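Local coordinates for protein dimethyladenosine transferase, putative (Plasmodium falciparum, PDB 2H1R) that probably transfers methyl groups from S-adenosyl-L-methionine to adenine N6 atoms of ribosomal RNA, at residues 110-115 with 136-141; 157-162 with 211-216; 172-177 with 189-194. All blocks are in the same frame, centred on the assembly; numbering follows the deposited sequence.

Interaction 1. Residues 110-115 with 136-141; sequences CTANIP and AVLMFQ
Val137 and Met139 each reach across to residues 110-115 with both their N-H and their C=O, and this alternation zips the two strands together in parallel. Val137 N donates to Cys110 O at 2.8 Å, and its own carbonyl accepts Ala112 N; two residues on, Met139 N meets Ala112 O at 2.9 Å in a nearly straight bond (170°), and Met139 O takes Ile114 N. The short segments run only 3° from parallel.

The face with Cys110, Ala112, Ala136 and Leu138 carries apolar side chains. The CD2 methyl of Leu138 rests against Ala112 CB at 3.7 Å, while the methyl of Ala136 sits against Cys110 CB. Beyond the last paired residues Ile114 lies alongside Phe140, pointing the same way, with its CB 3.9 Å from Phe140 CE1.

The other face is more polar. With its hydroxyl swung anti to the backbone N (chi1 -172°), Thr111 turns OG1 toward the partner strand, where one water binds it and donates to Val137 O at 3.0 Å. That carbonyl therefore serves the ladder and the water at once. A second water ties the loop end of one segment to the helix start of the other, donating a hydrogen bond to Ile114 O and accepting one from Gln141 N.

Helix 119-128 packs on the Leu138 and Phe140 side, Leu126 meeting Leu138 and Ile123 meeting Phe140. The backbone of Thr111 also bonds to Leu47 and Ile49 of strand 45-49, on the other edge of strand 109-113. Asn113 is predicted to belong to the S-adenosyl-L-methionine site. Strand 109-113, helix 119-128 and strand 135-141 form a beta-alpha-beta crossover of the Rossmann-like class I methyltransferase fold.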
loop_
_atom_site.group_PDB
_atom_site.type_symbol
_atom_site.label_atom_id
_atom_site.label_comp_id
_atom_site.label_asym_id
_atom_site.label_seq_id
_atom_site.Cartn_x
_atom_site.Cartn_y
_atom_site.Cartn_z
ATOM N N CYS A 110 -12.137 -3.106 -4.695
ATOM C CA CYS A 110 -12.055 -3.694 -3.357
ATOM C C CYS A 110 -12.704 -2.762 -2.331
ATOM O O CYS A 110 -12.511 -1.554 -2.374
ATOM C CB CYS A 110 -10.583 -3.912 -2.952
ATOM S SG CYS A 110 -10.469 -4.682 -1.317
ATOM N N THR A 111 -13.465 -3.325 -1.402
ATOM C CA THR A 111 -13.863 -2.564 -0.214
ATOM C C THR A 111 -13.551 -3.417 1.025
ATOM O O THR A 111 -13.686 -4.645 0.992
ATOM C CB THR A 111 -15.339 -2.102 -0.268
ATOM O OG1 THR A 111 -15.594 -1.219 0.837
ATOM C CG2 THR A 111 -16.310 -3.290 -0.217
ATOM N N ALA A 112 -13.081 -2.787 2.092
ATOM C CA ALA A 112 -12.673 -3.542 3.283
ATOM C C ALA A 112 -12.817 -2.706 4.518
ATOM O O ALA A 112 -12.556 -1.507 4.488
ATOM C CB ALA A 112 -11.214 -3.968 3.153
ATOM N N ASN A 113 -13.188 -3.362 5.613
ATOM C CA ASN A 113 -12.914 -2.838 6.955
ATOM C C ASN A 113 -11.753 -3.658 7.554
ATOM O O ASN A 113 -11.886 -4.870 7.833
ATOM C CB ASN A 113 -14.170 -2.896 7.823
ATOM C CG ASN A 113 -13.956 -2.304 9.212
ATOM O OD1 ASN A 113 -12.939 -1.635 9.486
ATOM N ND2 ASN A 113 -14.925 -2.537 10.101
ATOM N N ILE A 114 -10.603 -3.005 7.728
ATOM C CA ILE A 114 -9.373 -3.730 8.061
ATOM C C ILE A 114 -9.010 -3.698 9.556
ATOM O O ILE A 114 -8.836 -2.617 10.108
ATOM C CB ILE A 114 -8.164 -3.248 7.194
ATOM C CG1 ILE A 114 -8.552 -3.230 5.708
ATOM C CG2 ILE A 114 -6.927 -4.149 7.427
ATOM C CD1 ILE A 114 -8.977 -4.637 5.167
ATOM N N PRO A 115 -8.862 -4.892 10.190
ATOM C CA PRO A 115 -8.350 -4.971 11.565
ATOM C C PRO A 115 -6.978 -4.322 11.625
ATOM O O PRO A 115 -6.141 -4.535 10.748
ATOM C CB PRO A 115 -8.233 -6.479 11.833
ATOM C CG PRO A 115 -9.079 -7.132 10.833
ATOM C CD PRO A 115 -9.144 -6.229 9.632
ATOM N N ALA A 136 -9.829 0.890 -4.605
ATOM C CA ALA A 136 -10.096 0.243 -3.330
ATOM C C ALA A 136 -10.592 1.316 -2.367
ATOM O O ALA A 136 -10.022 2.386 -2.319
ATOM C CB ALA A 136 -8.803 -0.435 -2.780
ATOM N N VAL A 137 -11.659 1.041 -1.633
ATOM C CA VAL A 137 -12.183 1.965 -0.624
ATOM C C VAL A 137 -12.003 1.215 0.709
ATOM O O VAL A 137 -12.591 0.147 0.930
ATOM C CB VAL A 137 -13.635 2.358 -0.904
ATOM C CG1 VAL A 137 -14.106 3.407 0.094
ATOM C CG2 VAL A 137 -13.768 2.910 -2.369
ATOM N N LEU A 138 -11.123 1.740 1.561
ATOM C CA LEU A 138 -10.616 0.979 2.715
ATOM C C LEU A 138 -10.825 1.758 4.009
ATOM O O LEU A 138 -10.481 2.934 4.073
ATOM C CB LEU A 138 -9.120 0.623 2.515
ATOM C CG LEU A 138 -8.695 -0.150 1.226
ATOM C CD1 LEU A 138 -7.167 -0.174 1.001
ATOM C CD2 LEU A 138 -9.214 -1.544 1.189
ATOM N N MET A 139 -11.355 1.100 5.034
ATOM C CA MET A 139 -11.466 1.737 6.344
ATOM C C MET A 139 -10.363 1.232 7.284
ATOM O O MET A 139 -10.144 0.023 7.417
ATOM C CB MET A 139 -12.866 1.553 6.915
ATOM C CG MET A 139 -13.040 2.075 8.315
ATOM S SD MET A 139 -14.794 2.201 8.659
ATOM C CE MET A 139 -15.158 0.524 9.059
ATOM N N PHE A 140 -9.624 2.176 7.854
ATOM C CA PHE A 140 -8.525 1.868 8.777
ATOM C C PHE A 140 -8.696 2.639 10.079
ATOM O O PHE A 140 -9.254 3.729 10.107
ATOM C CB PHE A 140 -7.156 2.285 8.189
ATOM C CG PHE A 140 -6.723 1.522 6.955
ATOM C CD1 PHE A 140 -6.156 0.254 7.064
ATOM C CD2 PHE A 140 -6.789 2.119 5.701
ATOM C CE1 PHE A 140 -5.731 -0.448 5.938
ATOM C CE2 PHE A 140 -6.357 1.433 4.550
ATOM C CZ PHE A 140 -5.824 0.129 4.677
ATOM N N GLN A 141 -8.146 2.105 11.160
ATOM C CA GLN A 141 -8.005 2.892 12.384
ATOM C C GLN A 141 -7.312 4.230 12.061
ATOM O O GLN A 141 -6.417 4.268 11.205
ATOM C CB GLN A 141 -7.245 2.057 13.416
ATOM C CG GLN A 141 -7.564 2.385 14.858
ATOM C CD GLN A 141 -6.877 1.444 15.846
ATOM O OE1 GLN A 141 -7.189 0.254 15.908
ATOM N NE2 GLN A 141 -5.966 1.990 16.651
HETATM O O HOH W 1 -14.659 0.640 3.007
HETATM O O HOH W 2 -6.705 -0.438 10.616
#

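Interaction 2. Residues 157-162 with 211-216; sequences YSRLTI and LLRICF
The N-terminal turn of helix 159-167 packs against the last turns of helix 205-216, and the ring of Phe216 lies between them. Its chi1 of -81° leaves CG beside the backbone N and sends the ring toward the other helix, where the backbone of Ser158 and Arg159 lies over one face; Arg159 N is 3.7 Å from Phe216 CD2. Ile162 comes in obliquely, its CD1 methyl 3.5 Å from Phe216 CZ, and Tyr157 O lies near the ring plane at the edge.

Ser158 is the N-cap residue of its helix, and its backbone N is bonded to Thr161 OG1 at 3.2 Å, which ties down the same turn that covers the phenylalanine. Helix 159-167 leads into strand 168-176 and helix 205-216 follows strand 189-196, so the contact joins helices flanking, along the chain, the last two strands of the main sheet. Helix 279-291 closes the apolar side, with Phe282 touching both Ile162 and Leu212.

Toward the surface the contact changes character. Arg159 leaves its helix extended, CG passing Leu212 CB at 3.6 Å, and then bends at chi3 (47°) to lay its guanidinium flat over that of Arg213. The centres are 3.7 Å apart and the planes 30° from parallel. Asp209, one turn before Arg213, forms salt bridges through OD1 to Arg159 NH2 and through OD2 to Arg213 NE, which holds the two guanidinium groups face to face.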
loop_
_atom_site.group_PDB
_atom_site.type_symbol
_atom_site.label_atom_id
_atom_site.label_comp_id
_atom_site.label_asym_id
_atom_site.label_seq_id
_atom_site.Cartn_x
_atom_site.Cartn_y
_atom_site.Cartn_z
ATOM N N TYR A 157 5.543 11.088 8.453
ATOM C CA TYR A 157 5.747 10.688 7.030
ATOM C C TYR A 157 6.787 9.576 7.007
ATOM O O TYR A 157 7.827 9.707 7.622
ATOM C CB TYR A 157 6.188 11.922 6.264
ATOM C CG TYR A 157 6.470 11.767 4.787
ATOM C CD1 TYR A 157 5.431 11.609 3.871
ATOM C CD2 TYR A 157 7.780 11.813 4.311
ATOM C CE1 TYR A 157 5.684 11.535 2.483
ATOM C CE2 TYR A 157 8.043 11.742 2.946
ATOM C CZ TYR A 157 6.992 11.562 2.046
ATOM O OH TYR A 157 7.260 11.482 0.691
ATOM N N SER A 158 6.488 8.458 6.329
ATOM C CA SER A 158 7.297 7.241 6.519
ATOM C C SER A 158 7.442 6.436 5.215
ATOM O O SER A 158 6.901 6.843 4.156
ATOM C CB SER A 158 6.702 6.365 7.629
ATOM O OG SER A 158 5.505 5.741 7.167
ATOM N N ARG A 159 8.175 5.332 5.309
ATOM C CA ARG A 159 8.333 4.402 4.168
ATOM C C ARG A 159 6.948 3.935 3.691
ATOM O O ARG A 159 6.692 3.901 2.494
ATOM C CB ARG A 159 9.177 3.221 4.590
ATOM C CG ARG A 159 9.435 2.189 3.461
ATOM C CD ARG A 159 10.359 1.102 3.936
ATOM N NE ARG A 159 9.966 0.574 5.244
ATOM C CZ ARG A 159 9.193 -0.493 5.421
ATOM N NH1 ARG A 159 8.873 -0.880 6.649
ATOM N NH2 ARG A 159 8.744 -1.186 4.380
ATOM N N LEU A 160 6.038 3.654 4.625
ATOM C CA LEU A 160 4.654 3.293 4.250
ATOM C C LEU A 160 4.048 4.315 3.332
ATOM O O LEU A 160 3.492 3.975 2.263
ATOM C CB LEU A 160 3.750 3.171 5.495
ATOM C CG LEU A 160 2.233 3.237 5.231
ATOM C CD1 LEU A 160 1.776 1.991 4.439
ATOM C CD2 LEU A 160 1.436 3.372 6.550
ATOM N N THR A 161 4.125 5.584 3.747
ATOM C CA THR A 161 3.576 6.680 2.977
ATOM C C THR A 161 4.112 6.747 1.574
ATOM O O THR A 161 3.334 6.926 0.618
ATOM C CB THR A 161 3.806 8.084 3.644
ATOM O OG1 THR A 161 3.629 7.994 5.068
ATOM C CG2 THR A 161 2.862 9.074 3.046
ATOM N N ILE A 162 5.426 6.630 1.420
ATOM C CA ILE A 162 5.985 6.745 0.080
ATOM C C ILE A 162 5.605 5.527 -0.788
ATOM O O ILE A 162 5.279 5.706 -1.958
ATOM C CB ILE A 162 7.502 7.017 0.086
ATOM C CG1 ILE A 162 7.787 8.362 0.747
ATOM C CG2 ILE A 162 8.050 7.102 -1.357
ATOM C CD1 ILE A 162 9.307 8.789 0.724
ATOM N N LEU A 211 15.749 -0.049 -0.589
ATOM C CA LEU A 211 16.342 1.307 -0.652
ATOM C C LEU A 211 15.643 2.217 0.367
ATOM O O LEU A 211 16.301 2.953 1.122
ATOM C CB LEU A 211 16.213 1.903 -2.060
ATOM C CG LEU A 211 16.558 3.397 -2.224
ATOM C CD1 LEU A 211 18.037 3.708 -1.918
ATOM C CD2 LEU A 211 16.198 3.931 -3.612
ATOM N N LEU A 212 14.320 2.163 0.397
ATOM C CA LEU A 212 13.574 2.946 1.401
ATOM C C LEU A 212 13.885 2.565 2.829
ATOM O O LEU A 212 13.937 3.442 3.681
ATOM C CB LEU A 212 12.058 2.926 1.161
ATOM C CG LEU A 212 11.585 3.657 -0.113
ATOM C CD1 LEU A 212 10.089 3.425 -0.252
ATOM C CD2 LEU A 212 11.814 5.143 -0.084
ATOM N N ARG A 213 14.067 1.280 3.112
ATOM C CA ARG A 213 14.450 0.844 4.468
ATOM C C ARG A 213 15.825 1.395 4.896
ATOM O O ARG A 213 16.002 1.828 6.054
ATOM C CB ARG A 213 14.409 -0.685 4.591
ATOM C CG ARG A 213 12.970 -1.220 4.652
ATOM C CD ARG A 213 12.995 -2.755 4.606
ATOM N NE ARG A 213 11.672 -3.347 4.648
ATOM C CZ ARG A 213 11.043 -3.673 5.776
ATOM N NH1 ARG A 213 11.614 -3.430 6.941
ATOM N NH2 ARG A 213 9.830 -4.223 5.740
ATOM N N ILE A 214 16.772 1.439 3.969
ATOM C CA ILE A 214 18.061 2.044 4.262
ATOM C C ILE A 214 17.905 3.519 4.620
ATOM O O ILE A 214 18.423 3.976 5.654
ATOM C CB ILE A 214 19.065 1.904 3.071
ATOM C CG1 ILE A 214 19.373 0.438 2.809
ATOM C CG2 ILE A 214 20.371 2.622 3.385
ATOM C CD1 ILE A 214 20.192 0.217 1.535
ATOM N N CYS A 215 17.207 4.245 3.767
ATOM C CA CYS A 215 17.037 5.684 3.900
ATOM C C CYS A 215 16.166 6.074 5.096
ATOM O O CYS A 215 16.486 7.046 5.788
ATOM C CB CYS A 215 16.444 6.268 2.614
ATOM S SG CYS A 215 17.613 6.088 1.200
ATOM N N PHE A 216 15.101 5.318 5.349
ATOM C CA PHE A 216 14.182 5.659 6.444
ATOM C C PHE A 216 14.604 5.155 7.793
ATOM O O PHE A 216 13.950 5.435 8.765
ATOM C CB PHE A 216 12.689 5.368 6.124
ATOM C CG PHE A 216 12.034 6.450 5.303
ATOM C CD1 PHE A 216 12.271 6.539 3.947
ATOM C CD2 PHE A 216 11.202 7.427 5.910
ATOM C CE1 PHE A 216 11.707 7.554 3.177
ATOM C CE2 PHE A 216 10.637 8.470 5.153
ATOM C CZ PHE A 216 10.889 8.543 3.793
#

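Interaction 3. Residues 172-177 with 189-194; sequences KVCNVN and SVIVKL
Ile191 touches three residues of the opposite antiparallel strand, Val173, Cys174 and Val176, with its two branches meeting different neighbours. Its CG1 arm lies beside the backbone N (chi1 -60°) and carries CD1 against both Val176 and Cys174: Val176 CG2 approaches obliquely to 3.5 Å from Ile191 CD1, a tight fit for two methyls, and Cys174 SG touches the same atom at 3.7 Å. The CG2 branch instead meets Val173, which crosses it obliquely with CB 3.7 Å from Ile191 CG2.

Val173 and Cys174 both face Ile191 because the pairing slips by one residue there, a classic beta bulge. Two successive N-H groups converge on a single carbonyl: Val173 N reaches Ile191 O at 2.7 Å, with the donor tilted 24° from the carbonyl plane, and Cys174 N adds a weak second bond. Past the bulge the ladder is regular. Ile191 N returns to Cys174 O at 2.9 Å, and Val176 and Ser189 exchange a pair of backbone bonds, although Val176 N lies well above the plane of the Ser189 carbonyl.

On the opposite face Val190 is the centre. Lys172 crosses it at about a right angle, its chain curling at chi3 and chi4 until NZ stands 3.4 Å from Val190 CG1. Asn175 lies alongside Val190, pointing the same way, and sets OD1 3.9 Å from its CG2.

Strand 135-141 bonds to the far edge of 189-194, while helix 28-38 covers Ile191 with Ile30 and Ile34. The two faces thus differ in chemistry: a largely apolar one under that helix, and one where the polar ends of Lys172 and Asn175, from the outermost strand 168-176, lie against Val190 of the strand inside it.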
loop_
_atom_site.group_PDB
_atom_site.type_symbol
_atom_site.label_atom_id
_atom_site.label_comp_id
_atom_site.label_asym_id
_atom_site.label_seq_id
_atom_site.Cartn_x
_atom_site.Cartn_y
_atom_site.Cartn_z
ATOM N N LYS A 172 -8.595 10.870 1.156
ATOM C CA LYS A 172 -9.470 10.643 2.281
ATOM C C LYS A 172 -10.921 10.739 1.814
ATOM O O LYS A 172 -11.314 11.707 1.151
ATOM C CB LYS A 172 -9.210 11.668 3.370
ATOM C CG LYS A 172 -10.170 11.579 4.535
ATOM C CD LYS A 172 -10.081 12.848 5.381
ATOM C CE LYS A 172 -9.919 12.471 6.821
ATOM N NZ LYS A 172 -8.642 11.702 6.967
ATOM N N VAL A 173 -11.706 9.730 2.152
ATOM C CA VAL A 173 -13.119 9.709 1.804
ATOM C C VAL A 173 -13.886 10.400 2.940
ATOM O O VAL A 173 -14.623 11.350 2.692
ATOM C CB VAL A 173 -13.614 8.253 1.598
ATOM C CG1 VAL A 173 -15.170 8.175 1.460
ATOM C CG2 VAL A 173 -12.937 7.631 0.401
ATOM N N CYS A 174 -13.664 9.952 4.178
ATOM C CA CYS A 174 -14.311 10.536 5.354
ATOM C C CYS A 174 -13.758 10.012 6.683
ATOM O O CYS A 174 -12.982 9.042 6.736
ATOM C CB CYS A 174 -15.824 10.278 5.308
ATOM S SG CYS A 174 -16.284 8.515 5.414
ATOM N N ASN A 175 -14.163 10.678 7.763
ATOM C CA ASN A 175 -13.915 10.206 9.100
ATOM C C ASN A 175 -15.039 9.296 9.521
ATOM O O ASN A 175 -16.171 9.441 9.064
ATOM C CB ASN A 175 -13.838 11.381 10.063
ATOM C CG ASN A 175 -12.723 12.308 9.716
ATOM O OD1 ASN A 175 -11.568 11.923 9.771
ATOM N ND2 ASN A 175 -13.059 13.526 9.325
ATOM N N VAL A 176 -14.726 8.335 10.374
ATOM C CA VAL A 176 -15.750 7.479 10.937
ATOM C C VAL A 176 -15.571 7.465 12.446
ATOM O O VAL A 176 -14.663 6.785 12.961
ATOM C CB VAL A 176 -15.638 6.040 10.381
ATOM C CG1 VAL A 176 -16.737 5.171 10.945
ATOM C CG2 VAL A 176 -15.688 6.051 8.850
ATOM N N ASN A 177 -16.433 8.188 13.161
ATOM C CA ASN A 177 -16.365 8.228 14.609
ATOM C C ASN A 177 -16.667 6.882 15.231
ATOM O O ASN A 177 -17.444 6.097 14.672
ATOM C CB ASN A 177 -17.346 9.268 15.160
ATOM C CG ASN A 177 -17.132 9.543 16.666
ATOM O OD1 ASN A 177 -17.964 9.182 17.496
ATOM N ND2 ASN A 177 -15.990 10.171 17.014
ATOM N N SER A 189 -11.943 5.864 13.192
ATOM C CA SER A 189 -11.476 5.318 11.901
ATOM C C SER A 189 -11.559 6.345 10.788
ATOM O O SER A 189 -12.096 7.435 10.968
ATOM C CB SER A 189 -12.264 4.062 11.507
ATOM O OG SER A 189 -12.043 2.962 12.387
ATOM N N VAL A 190 -11.008 5.984 9.631
ATOM C CA VAL A 190 -10.958 6.856 8.477
ATOM C C VAL A 190 -11.093 5.937 7.261
ATOM O O VAL A 190 -10.521 4.855 7.246
ATOM C CB VAL A 190 -9.605 7.617 8.386
ATOM C CG1 VAL A 190 -9.457 8.364 7.025
ATOM C CG2 VAL A 190 -9.464 8.617 9.541
ATOM N N ILE A 191 -11.863 6.383 6.279
ATOM C CA ILE A 191 -11.976 5.687 5.004
ATOM C C ILE A 191 -11.164 6.424 3.973
ATOM O O ILE A 191 -11.293 7.652 3.817
ATOM C CB ILE A 191 -13.455 5.569 4.547
ATOM C CG1 ILE A 191 -14.216 4.777 5.632
ATOM C CG2 ILE A 191 -13.500 4.897 3.130
ATOM C CD1 ILE A 191 -15.693 4.854 5.566
ATOM N N VAL A 192 -10.324 5.669 3.280
ATOM C CA VAL A 192 -9.446 6.214 2.235
ATOM C C VAL A 192 -9.752 5.495 0.923
ATOM O O VAL A 192 -10.307 4.367 0.941
ATOM C CB VAL A 192 -7.930 6.069 2.582
ATOM C CG1 VAL A 192 -7.578 6.845 3.849
ATOM C CG2 VAL A 192 -7.534 4.644 2.763
ATOM N N LYS A 193 -9.437 6.158 -0.181
ATOM C CA LYS A 193 -9.567 5.599 -1.526
ATOM C C LYS A 193 -8.213 5.545 -2.185
ATOM O O LYS A 193 -7.427 6.494 -2.075
ATOM C CB LYS A 193 -10.511 6.476 -2.357
ATOM C CG LYS A 193 -10.771 5.975 -3.802
ATOM C CD LYS A 193 -11.808 6.894 -4.504
ATOM C CE LYS A 193 -11.154 8.189 -5.026
ATOM N NZ LYS A 193 -12.125 9.209 -5.661
ATOM N N LEU A 194 -7.928 4.406 -2.804
ATOM C CA LEU A 194 -6.690 4.167 -3.534
ATOM C C LEU A 194 -7.045 3.905 -4.988
ATOM O O LEU A 194 -7.851 2.997 -5.264
ATOM C CB LEU A 194 -5.954 2.923 -3.032
ATOM C CG LEU A 194 -5.633 2.678 -1.557
ATOM C CD1 LEU A 194 -4.686 1.486 -1.397
ATOM C CD2 LEU A 194 -5.051 3.915 -0.947
#

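In the fold
Interactions 1 and 3 are consecutive steps across one mixed sheet, their centres about 9 Å apart. Strands 135-141 and 189-196 are neighbours in it, and Leu138 N to Val192 O (2.8 Å) and Phe140 N to Val190 O (2.9 Å) are probable hydrogen bonds between the two contacts. Both lie near the predicted S-adenosyl-L-methionine site: Asn113 belongs to it, and the side chains of Met139 and Val176 each come within about 4 Å of that of Leu25. Interaction 2 lies away from these sites, about 22 Å from interaction 1 between centres, yet helix 159-167 leads into strand 168-176 and helix 205-216 follows strand 189-196, enclosing interaction 3 along the chain.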